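Local coordinates for protein probable arylamine n-acetyl transferase (PDB 4GUZ) that probably transfers an acetyl group from acetyl-coenzyme A to arylamine substrates, at residues Gly102-Gly107 and Ala114-Leu119. Sequence-based numbering, arbitrary orientation.
Sequences GRVQMG and ATHGML
A classic beta bulge at the loop end of the beta hairpin of strands 96-104 and 116-123 holds His116, the histidine of a probable Cys-His-Asp triad: Thr115 and His116 both face Gly102. Gly102 N donates to His116 O at 2.6 Å, and His116 N returns a bond to Gly102 O at 3.0 Å, making an antiparallel hydrogen-bonded pair. Thr115 N is just as near that oxygen but badly angled for a bond; Ala114 CA makes a CA-H...O contact with Gly102 O at 3.3 Å. Glycine suits position 102 because the Met118 methyl CE, brought round by a bend at chi3 (-75°), lies 3.8 Å from Gly102 CA, where a beta carbon would collide with it.

The two strands are neighbours in the larger of the chain's two antiparallel sheets. The imidazole of His116 stands with CG anti to its backbone N (chi1 176°), and Val104 CG2 packs 3.5 Å from His116 CB, a branched aliphatic group beside the root of the ring. Beyond, NE2 hydrogen-bonds Asp131 OD1 and the side chain touches Cys79, consistent with the charge relay of such a triad. One water accepts from Val104 N at 2.8 Å and hydrogen-bonds Thr115 OG1, linking backbone to side chain. Arg103 lays its aliphatic CG against Ala114, Arg103 CG to Ala114 CB 4.0 Å; the small methyl sits over one guanidinium face, while NH1 bonds to Arg112 O.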
loop_
_atom_site.group_PDB
_atom_site.type_symbol
_atom_site.label_atom_id
_atom_site.label_comp_id
_atom_site.label_asym_id
_atom_site.label_seq_id
_atom_site.Cartn_x
_atom_site.Cartn_y
_atom_site.Cartn_z
ATOM N N GLY A 102 -2.555 -9.284 5.733
ATOM C CA GLY A 102 -2.784 -8.685 7.046
ATOM C C GLY A 102 -4.239 -8.298 7.254
ATOM O O GLY A 102 -4.982 -8.127 6.286
ATOM N N ARG A 103 -4.651 -8.170 8.526
ATOM C CA ARG A 103 -6.000 -7.741 8.942
ATOM C C ARG A 103 -5.895 -6.284 9.400
ATOM O O ARG A 103 -5.266 -6.037 10.424
ATOM C CB ARG A 103 -6.506 -8.623 10.097
ATOM C CG ARG A 103 -6.564 -10.104 9.782
ATOM C CD ARG A 103 -6.906 -10.898 11.030
ATOM N NE ARG A 103 -6.858 -12.335 10.765
ATOM C CZ ARG A 103 -7.846 -13.023 10.205
ATOM N NH1 ARG A 103 -8.985 -12.419 9.879
ATOM N NH2 ARG A 103 -7.720 -14.327 10.003
ATOM N N VAL A 104 -6.441 -5.324 8.625
ATOM C CA VAL A 104 -6.354 -3.899 8.970
ATOM C C VAL A 104 -7.345 -3.613 10.087
ATOM O O VAL A 104 -8.560 -3.627 9.882
ATOM C CB VAL A 104 -6.518 -2.940 7.767
ATOM C CG1 VAL A 104 -6.336 -1.485 8.202
ATOM C CG2 VAL A 104 -5.521 -3.274 6.662
ATOM N N GLN A 105 -6.810 -3.306 11.251
ATOM C CA GLN A 105 -7.574 -3.082 12.476
ATOM C C GLN A 105 -7.824 -1.626 12.800
ATOM O O GLN A 105 -8.913 -1.299 13.295
ATOM C CB GLN A 105 -6.840 -3.727 13.672
ATOM C CG GLN A 105 -6.806 -5.273 13.644
ATOM C CD GLN A 105 -8.169 -5.958 13.623
ATOM O OE1 GLN A 105 -8.405 -6.894 12.856
ATOM N NE2 GLN A 105 -9.092 -5.527 14.458
ATOM N N MET A 106 -6.808 -0.768 12.621
ATOM C CA MET A 106 -6.845 0.671 12.971
ATOM C C MET A 106 -7.411 0.890 14.376
ATOM O O MET A 106 -8.325 1.713 14.553
ATOM C CB MET A 106 -7.631 1.490 11.927
ATOM C CG MET A 106 -7.028 1.454 10.519
ATOM S SD MET A 106 -5.255 1.879 10.409
ATOM C CE MET A 106 -5.314 3.657 10.658
ATOM N N GLY A 107 -6.904 0.114 15.348
ATOM C CA GLY A 107 -7.300 0.199 16.754
ATOM C C GLY A 107 -8.445 -0.681 17.230
ATOM O O GLY A 107 -8.593 -0.886 18.437
ATOM N N ALA A 114 -8.611 -10.646 6.532
ATOM C CA ALA A 114 -7.214 -10.496 6.094
ATOM C C ALA A 114 -7.165 -9.974 4.682
ATOM O O ALA A 114 -6.954 -10.748 3.744
ATOM C CB ALA A 114 -6.480 -11.822 6.209
ATOM N N THR A 115 -7.342 -8.647 4.516
ATOM C CA THR A 115 -7.441 -8.060 3.192
ATOM C C THR A 115 -6.369 -6.972 2.903
ATOM O O THR A 115 -6.577 -6.122 2.035
ATOM C CB THR A 115 -8.885 -7.570 2.947
ATOM O OG1 THR A 115 -9.340 -6.770 4.041
ATOM C CG2 THR A 115 -9.860 -8.726 2.719
ATOM N N HIS A 116 -5.192 -7.068 3.538
ATOM C CA HIS A 116 -4.083 -6.169 3.220
ATOM C C HIS A 116 -2.883 -6.995 2.816
ATOM O O HIS A 116 -2.317 -7.679 3.652
ATOM C CB HIS A 116 -3.734 -5.212 4.374
ATOM C CG HIS A 116 -2.531 -4.366 4.086
ATOM N ND1 HIS A 116 -2.488 -3.530 2.981
ATOM C CD2 HIS A 116 -1.348 -4.287 4.743
ATOM C CE1 HIS A 116 -1.294 -2.954 3.011
ATOM N NE2 HIS A 116 -0.572 -3.378 4.051
ATOM N N GLY A 117 -2.528 -6.962 1.534
ATOM C CA GLY A 117 -1.395 -7.746 1.068
ATOM C C GLY A 117 -0.083 -7.046 1.338
ATOM O O GLY A 117 0.003 -5.820 1.213
ATOM N N MET A 118 0.936 -7.827 1.727
ATOM C CA MET A 118 2.308 -7.394 2.003
ATOM C C MET A 118 3.251 -8.469 1.518
ATOM O O MET A 118 2.814 -9.598 1.245
ATOM C CB MET A 118 2.518 -7.162 3.517
ATOM C CG MET A 118 1.680 -6.016 4.068
ATOM S SD MET A 118 1.692 -5.890 5.851
ATOM C CE MET A 118 0.630 -7.260 6.318
ATOM N N LEU A 119 4.532 -8.145 1.448
ATOM C CA LEU A 119 5.564 -9.080 1.031
ATOM C C LEU A 119 6.643 -9.201 2.099
ATOM O O LEU A 119 6.936 -8.221 2.801
ATOM C CB LEU A 119 6.170 -8.644 -0.309
ATOM C CG LEU A 119 5.174 -8.590 -1.469
ATOM C CD1 LEU A 119 5.552 -7.520 -2.482
ATOM C CD2 LEU A 119 4.960 -9.966 -2.114
HETATM O O HOH W 1 -8.543 -5.790 6.785
#